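Long-range contacts in aldehyde dehydrogenase 12 (PDB 6D97), which catalyses the NAD+-dependent oxidation of L-glutamate gamma-semialdehyde to glutamate, the last step of proline catabolism in plants: residues 42-47 and 71-77; 135-139 and 226-230. All coordinates share one frame; numbering follows the deposited sequence.

Contact 1 of 2, residues 42-47 and 71-77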
loop_
_atom_site.group_PDB
_atom_site.type_symbol
_atom_site.label_atom_id
_atom_site.label_comp_id
_atom_site.label_asym_id
_atom_site.label_seq_id
_atom_site.Cartn_x
_atom_site.Cartn_y
_atom_site.Cartn_z
ATOM N N PRO A 42 -30.964 40.272 -12.440
ATOM C CA PRO A 42 -30.638 39.303 -11.392
ATOM C C PRO A 42 -30.716 37.867 -11.887
ATOM O O PRO A 42 -31.414 37.539 -12.847
ATOM C CB PRO A 42 -31.705 39.567 -10.324
ATOM C CG PRO A 42 -32.866 40.088 -11.093
ATOM C CD PRO A 42 -32.298 40.871 -12.242
ATOM N N ALA A 43 -29.984 37.004 -11.190
ATOM C CA ALA A 43 -30.005 35.570 -11.416
ATOM C C ALA A 43 -30.714 34.883 -10.258
ATOM O O ALA A 43 -30.879 35.456 -9.178
ATOM C CB ALA A 43 -28.586 35.012 -11.563
ATOM N N GLU A 44 -31.139 33.645 -10.490
ATOM C CA GLU A 44 -31.745 32.844 -9.441
ATOM C C GLU A 44 -30.989 31.534 -9.276
ATOM O O GLU A 44 -30.413 31.001 -10.230
ATOM C CB GLU A 44 -33.230 32.564 -9.715
ATOM C CG GLU A 44 -33.539 31.821 -11.000
ATOM C CD GLU A 44 -34.999 31.398 -11.076
ATOM O OE1 GLU A 44 -35.275 30.182 -10.964
ATOM O OE2 GLU A 44 -35.870 32.286 -11.229
ATOM N N VAL A 45 -30.983 31.037 -8.043
ATOM C CA VAL A 45 -30.359 29.768 -7.690
ATOM C C VAL A 45 -31.448 28.837 -7.185
ATOM O O VAL A 45 -32.215 29.200 -6.285
ATOM C CB VAL A 45 -29.263 29.947 -6.624
ATOM C CG1 VAL A 45 -28.614 28.605 -6.297
ATOM C CG2 VAL A 45 -28.239 30.946 -7.102
ATOM N N GLN A 46 -31.516 27.646 -7.762
ATOM C CA GLN A 46 -32.553 26.687 -7.426
ATOM C C GLN A 46 -31.966 25.512 -6.662
ATOM O O GLN A 46 -30.752 25.290 -6.630
ATOM C CB GLN A 46 -33.264 26.189 -8.688
ATOM C CG GLN A 46 -33.929 27.289 -9.493
ATOM C CD GLN A 46 -34.591 26.768 -10.746
ATOM O OE1 GLN A 46 -33.971 26.702 -11.807
ATOM N NE2 GLN A 46 -35.856 26.382 -10.630
ATOM N N ASN A 47 -32.861 24.756 -6.045
ATOM C CA ASN A 47 -32.506 23.483 -5.448
ATOM C C ASN A 47 -32.665 22.372 -6.478
ATOM O O ASN A 47 -33.353 22.520 -7.490
ATOM C CB ASN A 47 -33.375 23.196 -4.223
ATOM C CG ASN A 47 -33.436 24.371 -3.264
ATOM O OD1 ASN A 47 -32.472 24.658 -2.550
ATOM N ND2 ASN A 47 -34.575 25.061 -3.243
ATOM N N PHE A 71 -28.650 41.096 -6.508
ATOM C CA PHE A 71 -28.363 40.552 -7.828
ATOM C C PHE A 71 -28.526 39.040 -7.949
ATOM O O PHE A 71 -28.454 38.522 -9.068
ATOM C CB PHE A 71 -26.953 40.980 -8.287
ATOM C CG PHE A 71 -25.803 40.228 -7.646
ATOM C CD1 PHE A 71 -25.853 39.755 -6.341
ATOM C CD2 PHE A 71 -24.636 40.038 -8.373
ATOM C CE1 PHE A 71 -24.769 39.082 -5.793
ATOM C CE2 PHE A 71 -23.554 39.379 -7.832
ATOM C CZ PHE A 71 -23.618 38.899 -6.541
ATOM N N ILE A 72 -28.766 38.319 -6.854
ATOM C CA ILE A 72 -29.031 36.881 -6.907
ATOM C C ILE A 72 -30.120 36.546 -5.896
ATOM O O ILE A 72 -29.992 36.876 -4.713
ATOM C CB ILE A 72 -27.775 36.036 -6.610
ATOM C CG1 ILE A 72 -26.683 36.271 -7.659
ATOM C CG2 ILE A 72 -28.132 34.556 -6.547
ATOM C CD1 ILE A 72 -25.340 35.685 -7.286
ATOM N N LYS A 73 -31.182 35.880 -6.348
ATOM C CA LYS A 73 -32.183 35.346 -5.436
ATOM C C LYS A 73 -32.002 33.838 -5.309
ATOM O O LYS A 73 -31.764 33.142 -6.299
ATOM C CB LYS A 73 -33.611 35.686 -5.882
ATOM C CG LYS A 73 -34.050 35.159 -7.232
ATOM C CD LYS A 73 -35.516 35.534 -7.477
ATOM C CE LYS A 73 -36.068 34.942 -8.769
ATOM N NZ LYS A 73 -37.544 35.145 -8.881
ATOM N N VAL A 74 -32.088 33.347 -4.075
ATOM C CA VAL A 74 -31.782 31.962 -3.740
ATOM C C VAL A 74 -33.034 31.315 -3.167
ATOM O O VAL A 74 -33.686 31.886 -2.283
ATOM C CB VAL A 74 -30.608 31.876 -2.747
ATOM C CG1 VAL A 74 -30.325 30.437 -2.371
ATOM C CG2 VAL A 74 -29.367 32.531 -3.344
ATOM N N ALA A 75 -33.370 30.126 -3.668
ATOM C CA ALA A 75 -34.579 29.416 -3.249
ATOM C C ALA A 75 -34.312 28.683 -1.934
ATOM O O ALA A 75 -34.188 27.458 -1.872
ATOM C CB ALA A 75 -35.036 28.456 -4.338
ATOM N N GLU A 76 -34.240 29.462 -0.860
ATOM C CA GLU A 76 -33.895 28.896 0.438
ATOM C C GLU A 76 -35.075 28.113 1.003
ATOM O O GLU A 76 -36.183 28.643 1.137
ATOM C CB GLU A 76 -33.446 29.993 1.398
ATOM C CG GLU A 76 -31.983 30.378 1.190
ATOM C CD GLU A 76 -31.437 31.267 2.285
ATOM O OE1 GLU A 76 -32.247 31.877 3.012
ATOM O OE2 GLU A 76 -30.198 31.346 2.428
ATOM N N VAL A 77 -34.828 26.846 1.322
ATOM C CA VAL A 77 -35.844 25.958 1.871
ATOM C C VAL A 77 -36.044 26.272 3.346
ATOM O O VAL A 77 -35.082 26.529 4.079
ATOM C CB VAL A 77 -35.432 24.488 1.662
ATOM C CG1 VAL A 77 -36.399 23.541 2.359
ATOM C CG2 VAL A 77 -35.341 24.172 0.179
#

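Contact 2 of 2, residues 135-139 and 226-230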
loop_
_atom_site.group_PDB
_atom_site.type_symbol
_atom_site.label_atom_id
_atom_site.label_comp_id
_atom_site.label_asym_id
_atom_site.label_seq_id
_atom_site.Cartn_x
_atom_site.Cartn_y
_atom_site.Cartn_z
ATOM N N GLN A 135 -15.753 35.111 -8.810
ATOM C CA GLN A 135 -15.399 36.480 -8.448
ATOM C C GLN A 135 -16.607 37.298 -8.020
ATOM O O GLN A 135 -16.499 38.133 -7.119
ATOM C CB GLN A 135 -14.719 37.174 -9.625
ATOM C CG GLN A 135 -13.233 36.964 -9.730
ATOM C CD GLN A 135 -12.605 37.883 -10.754
ATOM O OE1 GLN A 135 -12.815 37.730 -11.955
ATOM N NE2 GLN A 135 -11.834 38.852 -10.282
ATOM N N ARG A 136 -17.758 37.089 -8.659
ATOM C CA ARG A 136 -18.911 37.933 -8.361
ATOM C C ARG A 136 -19.485 37.658 -6.978
ATOM O O ARG A 136 -20.009 38.569 -6.337
ATOM C CB ARG A 136 -19.995 37.757 -9.427
ATOM C CG ARG A 136 -19.628 38.193 -10.848
ATOM C CD ARG A 136 -19.253 39.666 -10.940
ATOM N NE ARG A 136 -20.256 40.540 -10.338
ATOM C CZ ARG A 136 -21.344 40.984 -10.957
ATOM N NH1 ARG A 136 -21.590 40.640 -12.212
ATOM N NH2 ARG A 136 -22.193 41.771 -10.316
ATOM N N VAL A 137 -19.403 36.424 -6.499
ATOM C CA VAL A 137 -20.033 36.048 -5.240
ATOM C C VAL A 137 -19.028 35.957 -4.098
ATOM O O VAL A 137 -19.351 36.316 -2.966
ATOM C CB VAL A 137 -20.822 34.731 -5.401
ATOM C CG1 VAL A 137 -21.991 34.952 -6.320
ATOM C CG2 VAL A 137 -19.929 33.627 -5.944
ATOM N N SER A 138 -17.820 35.470 -4.365
ATOM C CA SER A 138 -16.750 35.393 -3.372
ATOM C C SER A 138 -15.579 36.207 -3.904
ATOM O O SER A 138 -14.635 35.647 -4.477
ATOM C CB SER A 138 -16.346 33.948 -3.082
ATOM O OG SER A 138 -15.333 33.891 -2.097
ATOM N N PRO A 139 -15.606 37.528 -3.717
ATOM C CA PRO A 139 -14.665 38.415 -4.418
ATOM C C PRO A 139 -13.210 38.088 -4.121
ATOM O O PRO A 139 -12.788 38.004 -2.964
ATOM C CB PRO A 139 -15.051 39.807 -3.903
ATOM C CG PRO A 139 -16.493 39.663 -3.525
ATOM C CD PRO A 139 -16.608 38.286 -2.950
ATOM N N LYS A 226 -24.678 32.593 -0.149
ATOM C CA LYS A 226 -24.026 33.736 -0.775
ATOM C C LYS A 226 -23.339 33.353 -2.079
ATOM O O LYS A 226 -23.243 34.179 -2.992
ATOM C CB LYS A 226 -23.016 34.360 0.188
ATOM C CG LYS A 226 -23.626 35.203 1.294
ATOM C CD LYS A 226 -22.542 35.923 2.087
ATOM C CE LYS A 226 -22.619 35.586 3.569
ATOM N NZ LYS A 226 -22.325 34.147 3.836
ATOM N N VAL A 227 -22.858 32.114 -2.192
ATOM C CA VAL A 227 -22.048 31.702 -3.332
ATOM C C VAL A 227 -22.560 30.441 -4.007
ATOM O O VAL A 227 -21.922 29.958 -4.945
ATOM C CB VAL A 227 -20.574 31.513 -2.925
ATOM C CG1 VAL A 227 -20.044 32.765 -2.261
ATOM C CG2 VAL A 227 -20.442 30.315 -2.005
ATOM N N SER A 228 -23.694 29.888 -3.571
ATOM C CA SER A 228 -24.140 28.590 -4.066
ATOM C C SER A 228 -24.458 28.599 -5.553
ATOM O O SER A 228 -24.696 27.526 -6.120
ATOM C CB SER A 228 -25.369 28.115 -3.288
ATOM O OG SER A 228 -26.449 29.025 -3.417
ATOM N N ILE A 229 -24.478 29.773 -6.191
ATOM C CA ILE A 229 -24.737 29.839 -7.625
ATOM C C ILE A 229 -23.666 29.083 -8.393
ATOM O O ILE A 229 -23.939 28.505 -9.451
ATOM C CB ILE A 229 -24.841 31.310 -8.088
ATOM C CG1 ILE A 229 -25.442 31.391 -9.493
ATOM C CG2 ILE A 229 -23.479 32.000 -8.054
ATOM C CD1 ILE A 229 -25.947 32.779 -9.867
ATOM N N VAL A 230 -22.445 29.040 -7.856
ATOM C CA VAL A 230 -21.332 28.418 -8.566
ATOM C C VAL A 230 -21.552 26.916 -8.676
ATOM O O VAL A 230 -21.526 26.343 -9.771
ATOM C CB VAL A 230 -20.001 28.738 -7.867
ATOM C CG1 VAL A 230 -18.864 27.984 -8.537
ATOM C CG2 VAL A 230 -19.751 30.235 -7.886
HETATM O O HOH W 1 -22.007 36.793 -2.554
#

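Contact 1 of 2, residues 42-47 and 71-77
Ala-43, Glu-44 and Val-45 pair in parallel with Ile-72, Lys-73 and Val-74, the short strand axes approaching to 4.6 Å at an angle of 27°. These are the two central strands of a four-stranded mixed sheet in the N-terminal part of the aldehyde dehydrogenase fold, with strands 52-54 and 60-63 at its edges. The ladder is the staggered one of parallel strands: Ala-43 N donates to Phe-71 O, Lys-73 N to Ala-43 O, Val-45 N to Lys-73 O at 2.8 Å, and Ala-75 N to Val-45 O. Toward strand 60-63 a classic beta bulge sets both Phe-71 and Ile-72 opposite Ile-62.

One face of the sheet is apolar. With CG1 of Val-45 anti to the backbone N (chi1 -179°), CG2 falls beside that nitrogen and lies 3.7 Å from Ile-72 CG2. The other branch of Ile-72, CG1, lies over one face of the Phe-71 ring, offset toward its rim, and Ile-229 of helix 229-240 packs on both Val-45 and Ile-72. On the opposite face Glu-44 and Lys-73 run side by side in the same direction, and their closest side-chain approach is OE2 to CE at 3.6 Å. Glu-44 OE2 and Lys-73 NZ remain 4.1 Å apart, too far for a salt bridge; Lys-73 also makes a cation-pi contact with Trp-59.

Past the ladder, the chain folds in an inverse gamma turn about Ala-75, and a side chain takes over the bonding. The amide of Asn-47 is fixed at both ends: OD1 accepts from Asn-252 N, and ND2 donates to Ala-75 O at 2.8 Å, lying in the carbonyl plane of Ala-75 on a lone pair, with that O only 12° out of the amide plane of Asn-47.

Contact 2 of 2, residues 135-139 and 226-230
Val-137, in the last turn of helix 124-137, carries this contact by inserting its branched side chain against the chain leading into helix 229-240. That chain comes from strand 218-223 of the parallel sheet in the Rossmann-fold NAD-binding domain. Its two methyls serve different partners: Val-137 CG2 meets Val-227 CB at 3.7 Å and Val-230 CG2 at 3.9 Å, whereas CG1 meets Ile-229 CG2 at 3.7 Å. The first torsion accounts for this division: at chi1 -67° CG1 is anti to the carbonyl carbon and CG2 lies between the backbone N and that carbon. The CB of Val-137 rests 3.5 Å from Lys-226 O, so the same side chain also packs against a backbone carbonyl, and Ser-138 CB touches Val-227 CG1. An alanine here would remove both methyls and would probably open a gap between Val-227, Ile-229 and Val-230, leaving the two helix ends less firmly packed.

The direct contacts are apolar, and the polar link between the segments is a water. It donates to Val-137 O at 2.7 Å and to Lys-226 O at 2.9 Å, using both protons to bridge two backbone carbonyls.

In the second shell, Ser-138, where the helix gives way to loop, has OG hydrogen-bonded to Asn-199 O. Within 226-230, Val-230 N bonds to Val-227 O in the turn into helix 229-240, and the ammonium group of Lys-226 is turned away to a salt bridge with Asp-224, a residue of the NAD pocket.

Further out, Leu-133 of helix 124-137 packs on both Ile-229 and Val-230. Val-137 touches Ile-72 of strand 70-74, so this meeting of two helix ends lies against the face of the N-terminal sheet formed by Ala-43, Val-45 and Ile-72.

How the contacts relate
Contact 1 and contact 2 follow one another in sequence, their centres 12 Å apart, and they share a continuous apolar layer. The evidence is direct: Val-45 CG2 lies 3.6 Å from Ile-229 CB, and Ile-72 CD1 is at the same distance from Val-137 CG1. At the rim of this layer Phe-71 CD2 comes within 3.6 Å of Arg-136 NH2, whose guanidinium is salt-bridged to Asp-64. Contact 2 is the nearer to the cofactor, with the Lys-226 side chain about 5 Å from bound NAD, against about 10 Å for Val-74 of contact 1. The 42-47/71-77 pairing is thus more remote from the cofactor by these distances and meets the 135-139/226-230 packing through its apolar face.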